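Local coordinates for aldehyde dehydrogenase 12 (Zea mays, PDB 6D97), which probably catalyses the NAD+-dependent oxidation of L-glutamate gamma-semialdehyde to glutamate, the last step of proline catabolism in plants, at residues Ala117-Met120 with Leu121-Thr125; Ser152-Phe155 with Leu156-Phe159; Cys160-Gln163 with Val164-Leu167. All coordinates share one frame; numbering follows the deposited sequence.

Contact 1 (Ala117-Met120 with Leu121-Thr125)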
ATOM      1  N   ALA A 117      12.089  18.510 -18.294  1.00 25.85           N
ATOM      2  CA  ALA A 117      13.491  18.198 -18.035  1.00 22.02           C
ATOM      3  C   ALA A 117      13.864  16.819 -18.565  1.00 23.33           C
ATOM      4  O   ALA A 117      14.938  16.649 -19.153  1.00 31.45           O
ATOM      5  CB  ALA A 117      13.785  18.298 -16.539  1.00 20.35           C
ATOM      6  N   ALA A 118      12.994  15.823 -18.366  1.00 29.11           N
ATOM      7  CA  ALA A 118      13.271  14.483 -18.875  1.00 26.94           C
ATOM      8  C   ALA A 118      13.409  14.484 -20.393  1.00 31.48           C
ATOM      9  O   ALA A 118      14.260  13.777 -20.945  1.00 32.05           O
ATOM     10  CB  ALA A 118      12.173  13.510 -18.441  1.00 25.75           C
ATOM     11  N   HIS A 119      12.580  15.268 -21.085  1.00 29.22           N
ATOM     12  CA  HIS A 119      12.681  15.330 -22.539  1.00 31.17           C
ATOM     13  C   HIS A 119      13.962  16.031 -22.967  1.00 32.84           C
ATOM     14  O   HIS A 119      14.569  15.666 -23.982  1.00 33.24           O
ATOM     15  CB  HIS A 119      11.462  16.038 -23.129  1.00 32.23           C
ATOM     16  CG  HIS A 119      11.464  16.092 -24.625  1.00 36.66           C
ATOM     17  ND1 HIS A 119      11.664  17.259 -25.332  1.00 38.42           N
ATOM     18  CD2 HIS A 119      11.295  15.118 -25.551  1.00 37.74           C
ATOM     19  CE1 HIS A 119      11.618  17.001 -26.627  1.00 38.71           C
ATOM     20  NE2 HIS A 119      11.393  15.709 -26.787  1.00 39.57           N
ATOM     21  N   MET A 120      14.386  17.040 -22.207  1.00 31.40           N
ATOM     22  CA  MET A 120      15.632  17.728 -22.519  1.00 30.78           C
ATOM     23  C   MET A 120      16.829  16.816 -22.294  1.00 29.59           C
ATOM     24  O   MET A 120      17.687  16.673 -23.172  1.00 37.04           O
ATOM     25  CB  MET A 120      15.751  19.000 -21.684  1.00 40.47           C
ATOM     26  CG  MET A 120      15.021  20.181 -22.279  1.00 51.71           C
ATOM     27  SD  MET A 120      15.732  20.710 -23.850  1.00 70.71           S
ATOM     28  CE  MET A 120      17.269  21.450 -23.300  1.00 68.68           C
ATOM     29  N   LEU A 121      16.898  16.180 -21.121  1.00 31.88           N
ATOM     30  CA  LEU A 121      17.995  15.262 -20.832  1.00 35.07           C
ATOM     31  C   LEU A 121      18.056  14.099 -21.815  1.00 39.01           C
ATOM     32  O   LEU A 121      19.130  13.521 -22.001  1.00 42.11           O
ATOM     33  CB  LEU A 121      17.875  14.720 -19.403  1.00 29.88           C
ATOM     34  CG  LEU A 121      18.607  15.434 -18.263  1.00 31.96           C
ATOM     35  CD1 LEU A 121      18.790  14.487 -17.091  1.00 21.61           C
ATOM     36  CD2 LEU A 121      19.949  15.982 -18.722  1.00 26.30           C
ATOM     37  N   GLY A 122      16.933  13.739 -22.438  1.00 36.73           N
ATOM     38  CA  GLY A 122      16.915  12.640 -23.390  1.00 33.65           C
ATOM     39  C   GLY A 122      17.404  12.985 -24.780  1.00 35.95           C
ATOM     40  O   GLY A 122      17.598  12.082 -25.601  1.00 35.33           O
ATOM     41  N   GLN A 123      17.600  14.268 -25.061  1.00 31.46           N
ATOM     42  CA  GLN A 123      18.127  14.674 -26.355  1.00 37.35           C
ATOM     43  C   GLN A 123      19.575  14.217 -26.480  1.00 38.38           C
ATOM     44  O   GLN A 123      20.373  14.448 -25.560  1.00 37.95           O
ATOM     45  CB  GLN A 123      18.036  16.191 -26.526  1.00 36.70           C
ATOM     46  CG  GLN A 123      16.620  16.724 -26.526  1.00 36.49           C
ATOM     47  CD  GLN A 123      15.758  16.070 -27.586  1.00 52.27           C
ATOM     48  OE1 GLN A 123      15.939  16.305 -28.781  1.00 62.92           O
ATOM     49  NE2 GLN A 123      14.814  15.241 -27.151  1.00 55.93           N
ATOM     50  N   PRO A 124      19.949  13.561 -27.582  1.00 36.48           N
ATOM     51  CA  PRO A 124      21.326  13.049 -27.700  1.00 32.27           C
ATOM     52  C   PRO A 124      22.397  14.093 -27.447  1.00 28.54           C
ATOM     53  O   PRO A 124      23.403  13.788 -26.797  1.00 34.01           O
ATOM     54  CB  PRO A 124      21.372  12.527 -29.140  1.00 39.52           C
ATOM     55  CG  PRO A 124      19.964  12.129 -29.429  1.00 35.29           C
ATOM     56  CD  PRO A 124      19.096  13.123 -28.700  1.00 36.70           C
ATOM     57  N   THR A 125      22.210  15.323 -27.931  1.00 28.47           N
ATOM     58  CA  THR A 125      23.229  16.344 -27.715  1.00 29.33           C
ATOM     59  C   THR A 125      23.292  16.780 -26.256  1.00 32.01           C
ATOM     60  O   THR A 125      24.358  17.187 -25.783  1.00 36.28           O
ATOM     61  CB  THR A 125      22.976  17.553 -28.615  1.00 32.47           C
ATOM     62  OG1 THR A 125      21.666  18.075 -28.367  1.00 45.29           O
ATOM     63  CG2 THR A 125      23.105  17.162 -30.084  1.00 33.58           C
TER
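Gln-123 folds its side chain back on the last turn of helix 105-121, where its amide serves the carbonyl of His-119 and lies against that residue's imidazole. The polar side-chain contact is one hydrogen bond, from Gln-123 NE2 to His-119 O at 3.2 Å, with an N-H...O angle of 156°. The acceptor lies in the amide plane, whereas the donor is tilted from the plane of the carbonyl. CG of Gln-123 stands anti to its own carbonyl carbon (chi1 -63°), and a second bend at chi2 turns the amide toward the helix end.

The same nitrogen takes part in the packing: Gln-123 NE2 sits over one face of the His-119 ring, displaced toward the rim, and comes within 3.5 Å of His-119 NE2 without a hydrogen bond between them. Ring and amide planes are turned 40° apart. The His-119 ring also stacks on His-119 of the second subunit, so this helix end reaches a subunit interface.

The arrangement is a helix C-terminus leading directly into the next helix: Gln-123 is also the N-cap residue of helix 124-137, and the link packs against helix 229-240 of the Rossmann-type NAD-binding part of the subunit.

The backbone bonds change in character along the link. Leu-121 N donates to Ala-117 O at 2.8 Å in a regular, almost straight helical bond. Gly-122 N to Ala-118 O is weak, and Ala-118 O has a second donor in Gln-153 NE2 of helix 142-157. Gln-123 N then bonds Met-120 O three residues back (3.1 Å), from above the carbonyl plane, in place of the four-residue helical spacing.

Apolar side chains pack on neighbouring parts of the chain: Leu-121 is buried against Leu-237, Val-126 and Phe-130, and Met-120 meets Phe-29 and Cys-241.

Contact 2 (Ser152-Phe155 with Leu156-Phe159); sequences SQKF and LENF
Phe-155 and Phe-159 meet on one flank of the final turn of helix 142-157, while Gln-153, Lys-154 and Glu-157 interact on another; the stretch is a helix C-terminus inside the helical layer of the aldehyde dehydrogenase fold. The two phenyl rings cross at an oblique angle, with planes 56° apart and centroids 5.1 Å apart. Phe-159 brings CD2 over one face of the Phe-155 ring, toward its rim, and the closest carbons are Phe-155 CE1 and Phe-159 CE2 at 3.5 Å. With CG anti to the backbone N (chi1 165°), Phe-155 places its ring where Leu-207, Met-210 and Tyr-214 of helix 203-214 pack on it; Ile-520 of helix 517-524 touches both phenyl rings.

On the polar flank, the Gln-153 amide and Glu-157 carboxylate are turned 76° apart. Gln-153 NE2 donates to Glu-157 OE1 at 3.1 Å, in its own amide plane but from above that of the carboxylate. NE2 also bonds Ala-118 O, so the amide is held between two acceptors. Lys-154 runs alongside Glu-157, pointing the same way, and its NZ forms a long salt bridge of 3.8 Å with Glu-157 OE2. Asn-158 turns its amide to the second subunit, where OD1 accepts from Asp-162 N.

Asn-158 N is shared between two carbonyls, weakly with Lys-154 O at 3.1 Å and with Phe-155 O at 3.0 Å, the latter from above the carbonyl plane.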
ATOM      1  N   SER A 152      19.469   9.637 -14.448  1.00 22.22           N
ATOM      2  CA  SER A 152      18.814  10.911 -14.171  1.00 19.03           C
ATOM      3  C   SER A 152      17.613  11.121 -15.083  1.00 21.08           C
ATOM      4  O   SER A 152      16.543  11.542 -14.630  1.00 27.22           O
ATOM      5  CB  SER A 152      19.815  12.057 -14.331  1.00 19.61           C
ATOM      6  OG  SER A 152      20.998  11.801 -13.598  1.00 26.83           O
ATOM      7  N   GLN A 153      17.768  10.812 -16.372  1.00 24.57           N
ATOM      8  CA  GLN A 153      16.687  11.025 -17.329  1.00 21.12           C
ATOM      9  C   GLN A 153      15.497  10.128 -17.013  1.00 24.33           C
ATOM     10  O   GLN A 153      14.343  10.574 -17.032  1.00 24.85           O
ATOM     11  CB  GLN A 153      17.204  10.782 -18.750  1.00 19.64           C
ATOM     12  CG  GLN A 153      16.319  11.321 -19.861  1.00 29.15           C
ATOM     13  CD  GLN A 153      15.184  10.389 -20.212  1.00 30.59           C
ATOM     14  OE1 GLN A 153      15.246   9.186 -19.952  1.00 38.91           O
ATOM     15  NE2 GLN A 153      14.131  10.943 -20.804  1.00 27.08           N
ATOM     16  N   LYS A 154      15.766   8.854 -16.704  1.00 27.66           N
ATOM     17  CA  LYS A 154      14.696   7.914 -16.381  1.00 28.00           C
ATOM     18  C   LYS A 154      13.979   8.306 -15.095  1.00 28.22           C
ATOM     19  O   LYS A 154      12.750   8.204 -15.010  1.00 29.82           O
ATOM     20  CB  LYS A 154      15.262   6.497 -16.272  1.00 22.75           C
ATOM     21  CG  LYS A 154      15.336   5.755 -17.600  1.00 42.86           C
ATOM     22  CD  LYS A 154      13.948   5.320 -18.051  1.00 45.21           C
ATOM     23  CE  LYS A 154      13.959   4.772 -19.467  1.00 37.46           C
ATOM     24  NZ  LYS A 154      14.207   5.835 -20.478  1.00 44.96           N
ATOM     25  N   PHE A 155      14.733   8.750 -14.084  1.00 25.34           N
ATOM     26  CA  PHE A 155      14.130   9.193 -12.830  1.00 22.20           C
ATOM     27  C   PHE A 155      13.121  10.308 -13.073  1.00 22.23           C
ATOM     28  O   PHE A 155      12.002  10.274 -12.547  1.00 27.82           O
ATOM     29  CB  PHE A 155      15.233   9.643 -11.863  1.00 22.06           C
ATOM     30  CG  PHE A 155      14.737  10.445 -10.690  1.00 20.60           C
ATOM     31  CD1 PHE A 155      14.374   9.820  -9.507  1.00 23.90           C
ATOM     32  CD2 PHE A 155      14.664  11.829 -10.763  1.00 22.77           C
ATOM     33  CE1 PHE A 155      13.933  10.562  -8.425  1.00 23.79           C
ATOM     34  CE2 PHE A 155      14.220  12.574  -9.692  1.00 21.52           C
ATOM     35  CZ  PHE A 155      13.857  11.943  -8.519  1.00 21.56           C
ATOM     36  N   LEU A 156      13.498  11.303 -13.878  1.00 21.89           N
ATOM     37  CA  LEU A 156      12.577  12.388 -14.202  1.00 22.17           C
ATOM     38  C   LEU A 156      11.355  11.871 -14.949  1.00 25.69           C
ATOM     39  O   LEU A 156      10.245  12.383 -14.767  1.00 26.83           O
ATOM     40  CB  LEU A 156      13.300  13.457 -15.022  1.00 18.13           C
ATOM     41  CG  LEU A 156      14.404  14.237 -14.303  1.00 25.69           C
ATOM     42  CD1 LEU A 156      15.158  15.136 -15.277  1.00 25.58           C
ATOM     43  CD2 LEU A 156      13.824  15.043 -13.147  1.00 21.31           C
ATOM     44  N   GLU A 157      11.536  10.849 -15.791  1.00 28.45           N
ATOM     45  CA  GLU A 157      10.392  10.266 -16.483  1.00 37.42           C
ATOM     46  C   GLU A 157       9.421   9.612 -15.510  1.00 30.02           C
ATOM     47  O   GLU A 157       8.223   9.534 -15.797  1.00 33.38           O
ATOM     48  CB  GLU A 157      10.854   9.254 -17.533  1.00 32.24           C
ATOM     49  CG  GLU A 157      11.207   9.873 -18.874  1.00 42.56           C
ATOM     50  CD  GLU A 157      11.257   8.850 -19.995  1.00 53.15           C
ATOM     51  OE1 GLU A 157      11.580   9.234 -21.140  1.00 50.60           O
ATOM     52  OE2 GLU A 157      10.967   7.663 -19.730  1.00 56.92           O
ATOM     53  N   ASN A 158       9.906   9.158 -14.351  1.00 25.20           N
ATOM     54  CA  ASN A 158       9.029   8.522 -13.376  1.00 29.55           C
ATOM     55  C   ASN A 158       8.131   9.511 -12.648  1.00 28.37           C
ATOM     56  O   ASN A 158       7.190   9.084 -11.970  1.00 30.97           O
ATOM     57  CB  ASN A 158       9.849   7.737 -12.350  1.00 28.29           C
ATOM     58  CG  ASN A 158      10.498   6.506 -12.945  1.00 26.62           C
ATOM     59  OD1 ASN A 158      10.110   6.039 -14.016  1.00 25.47           O
ATOM     60  ND2 ASN A 158      11.486   5.965 -12.245  1.00 17.80           N
ATOM     61  N   PHE A 159       8.380  10.808 -12.773  1.00 23.00           N
ATOM     62  CA  PHE A 159       7.632  11.792 -12.006  1.00 28.93           C
ATOM     63  C   PHE A 159       7.069  12.867 -12.915  1.00 24.92           C
ATOM     64  O   PHE A 159       7.084  14.060 -12.597  1.00 30.61           O
ATOM     65  CB  PHE A 159       8.499  12.361 -10.888  1.00 20.07           C
ATOM     66  CG  PHE A 159       8.934  11.312  -9.913  1.00 22.10           C
ATOM     67  CD1 PHE A 159       8.045  10.826  -8.971  1.00 24.96           C
ATOM     68  CD2 PHE A 159      10.205  10.768  -9.972  1.00 20.95           C
ATOM     69  CE1 PHE A 159       8.416   9.838  -8.089  1.00 23.31           C
ATOM     70  CE2 PHE A 159      10.587   9.780  -9.085  1.00 24.79           C
ATOM     71  CZ  PHE A 159       9.688   9.314  -8.144  1.00 24.45           C
TER

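Contact 3 (Cys160-Gln163 with Val164-Leu167)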
ATOM      1  N   CYS A 160       6.545  12.435 -14.058  1.00 29.91           N
ATOM      2  CA  CYS A 160       5.770  13.270 -14.958  1.00 33.35           C
ATOM      3  C   CYS A 160       4.289  13.186 -14.600  1.00 36.66           C
ATOM      4  O   CYS A 160       3.857  12.338 -13.814  1.00 27.78           O
ATOM      5  CB  CYS A 160       5.987  12.843 -16.410  1.00 28.37           C
ATOM      6  SG  CYS A 160       7.706  12.850 -16.969  1.00 30.81           S
ATOM      7  N   GLY A 161       3.508  14.085 -15.195  1.00 36.28           N
ATOM      8  CA  GLY A 161       2.065  14.073 -15.000  1.00 31.67           C
ATOM      9  C   GLY A 161       1.680  14.194 -13.538  1.00 27.18           C
ATOM     10  O   GLY A 161       2.042  15.154 -12.849  1.00 24.18           O
ATOM     11  N   ASP A 162       0.935  13.202 -13.055  1.00 22.13           N
ATOM     12  CA  ASP A 162       0.410  13.196 -11.696  1.00 25.74           C
ATOM     13  C   ASP A 162       1.329  12.503 -10.698  1.00 22.07           C
ATOM     14  O   ASP A 162       0.972  12.409  -9.517  1.00 24.78           O
ATOM     15  CB  ASP A 162      -0.964  12.512 -11.656  1.00 29.56           C
ATOM     16  CG  ASP A 162      -2.034  13.281 -12.408  1.00 34.82           C
ATOM     17  OD1 ASP A 162      -2.270  14.464 -12.084  1.00 39.55           O
ATOM     18  OD2 ASP A 162      -2.644  12.694 -13.327  1.00 36.45           O
ATOM     19  N   GLN A 163       2.494  12.013 -11.127  1.00 26.17           N
ATOM     20  CA  GLN A 163       3.276  11.137 -10.258  1.00 23.03           C
ATOM     21  C   GLN A 163       3.889  11.865  -9.066  1.00 22.56           C
ATOM     22  O   GLN A 163       4.167  11.224  -8.047  1.00 22.47           O
ATOM     23  CB  GLN A 163       4.363  10.420 -11.065  1.00 18.58           C
ATOM     24  CG  GLN A 163       3.817   9.358 -12.028  1.00 19.82           C
ATOM     25  CD  GLN A 163       3.141   8.181 -11.320  1.00 23.76           C
ATOM     26  OE1 GLN A 163       3.180   8.062 -10.094  1.00 29.00           O
ATOM     27  NE2 GLN A 163       2.521   7.304 -12.102  1.00 22.66           N
ATOM     28  N   VAL A 164       4.103  13.176  -9.159  1.00 26.95           N
ATOM     29  CA  VAL A 164       4.518  13.936  -7.984  1.00 27.91           C
ATOM     30  C   VAL A 164       3.351  14.103  -7.025  1.00 27.16           C
ATOM     31  O   VAL A 164       3.487  13.902  -5.812  1.00 22.97           O
ATOM     32  CB  VAL A 164       5.099  15.294  -8.408  1.00 30.16           C
ATOM     33  CG1 VAL A 164       5.402  16.138  -7.184  1.00 21.83           C
ATOM     34  CG2 VAL A 164       6.345  15.074  -9.232  1.00 16.44           C
ATOM     35  N   ARG A 165       2.193  14.483  -7.570  1.00 20.08           N
ATOM     36  CA  ARG A 165       0.934  14.492  -6.840  1.00 26.24           C
ATOM     37  C   ARG A 165       0.718  13.175  -6.098  1.00 32.01           C
ATOM     38  O   ARG A 165       0.354  13.161  -4.918  1.00 29.45           O
ATOM     39  CB  ARG A 165      -0.200  14.769  -7.837  1.00 31.83           C
ATOM     40  CG  ARG A 165      -1.572  15.007  -7.240  1.00 30.67           C
ATOM     41  CD  ARG A 165      -2.666  14.360  -8.090  1.00 35.27           C
ATOM     42  NE  ARG A 165      -2.876  14.979  -9.396  1.00 25.09           N
ATOM     43  CZ  ARG A 165      -3.776  15.925  -9.638  1.00 26.22           C
ATOM     44  NH1 ARG A 165      -4.542  16.375  -8.653  1.00 25.13           N
ATOM     45  NH2 ARG A 165      -3.904  16.423 -10.861  1.00 20.19           N
ATOM     46  N   PHE A 166       0.985  12.052  -6.773  1.00 26.01           N
ATOM     47  CA  PHE A 166       0.790  10.740  -6.170  1.00 25.85           C
ATOM     48  C   PHE A 166       1.759  10.464  -5.027  1.00 29.55           C
ATOM     49  O   PHE A 166       1.468   9.609  -4.184  1.00 22.70           O
ATOM     50  CB  PHE A 166       0.921   9.647  -7.231  1.00 25.12           C
ATOM     51  CG  PHE A 166      -0.232   9.587  -8.193  1.00 26.08           C
ATOM     52  CD1 PHE A 166      -1.434  10.213  -7.905  1.00 17.93           C
ATOM     53  CD2 PHE A 166      -0.113   8.884  -9.383  1.00 24.25           C
ATOM     54  CE1 PHE A 166      -2.495  10.146  -8.791  1.00 21.06           C
ATOM     55  CE2 PHE A 166      -1.166   8.816 -10.274  1.00 20.66           C
ATOM     56  CZ  PHE A 166      -2.360   9.448  -9.978  1.00 21.68           C
ATOM     57  N   LEU A 167       2.906  11.149  -4.984  1.00 26.53           N
ATOM     58  CA  LEU A 167       3.798  11.011  -3.836  1.00 27.22           C
ATOM     59  C   LEU A 167       3.138  11.521  -2.563  1.00 28.36           C
ATOM     60  O   LEU A 167       3.452  11.044  -1.466  1.00 30.53           O
ATOM     61  CB  LEU A 167       5.112  11.758  -4.084  1.00 29.91           C
ATOM     62  CG  LEU A 167       6.107  11.180  -5.091  1.00 31.30           C
ATOM     63  CD1 LEU A 167       7.282  12.130  -5.277  1.00 22.96           C
ATOM     64  CD2 LEU A 167       6.590   9.816  -4.613  1.00 24.20           C
TER
HETATM   65  O   HOH W   1       2.325  15.546 -10.290  1.00 26.00           O
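This is a local, buried contact between a tight turn and the short helix that follows it: the residues Cys-160 to Gln-163 lead from helix 142-157 into helix 163-167, at an interface with two other subunits. Its main polar element is the salt bridge between Asp-162 and Arg-165. Arg-165 presents the side of its guanidinium, and both NE and NH2 donate to the single oxygen Asp-162 OD1, each at 2.8 Å. OD1 lies in the guanidinium plane, but the carboxylate is turned 57° from that plane; NH2 meets OD1 nearly along its C-O bond, NE from above the carboxylate. The two side chains run alongside each other, the arginine starting with CG anti to its backbone N (chi1 -172°) and bending at chi2 and chi3.

Each charged group has further partners. Asp-162 OD2 is bonded by Gln-499 NE2 of the second subunit, while Arg-165 NH2 and NH1 reach Asn-176 OD1 and Pro-174 O of the third. These bonds should restrict rotation of both groups and probably favour their charged states.

Phe-166 closes over the same residue. Asp-162 CB stands 4.0 Å from the ring centroid, 18° off the normal, a CH-pi contact, and Gln-163 OE1 approaches the ring edge at CD2, 3.5 Å away. The amide plane of Gln-163 is almost perpendicular to the ring, and its NE2 bonds Asn-158 O of the second subunit.

A water accepts from Arg-165 N and donates to Gly-161 O at 2.6 Å, joining the turn to the first helical turn. Phe-166 N closes on Asp-162 O at 2.8 Å. The chain path is that of a type II' beta turn, with glycine at its positive-phi position, running directly into a short helix.

How the contacts relate
Contacts 2 and 3 are buried and consecutive in the chain, meeting where Phe-159 packs on Val-164 and Leu-167; contact 1 is only partly buried. Helix 105-121, whose end forms contact 1, is also packed on by side chains of contacts 2 and 3. Contact 1 touches contact 2 through Ala-117 and Ala-118 packed on Leu-156 and a probable hydrogen bond from Gln-153 NE2 to Ala-118 O, whereas contacts 1 and 3 do not touch. Contacts 1 and 2 both end a helix, the first with a side-chain amide on a backbone carbonyl, the second with an aromatic pair beside a polar group. Contact 3 begins a helix and relies on a short ion pair. All three reach the second subunit, and contact 3 also the third.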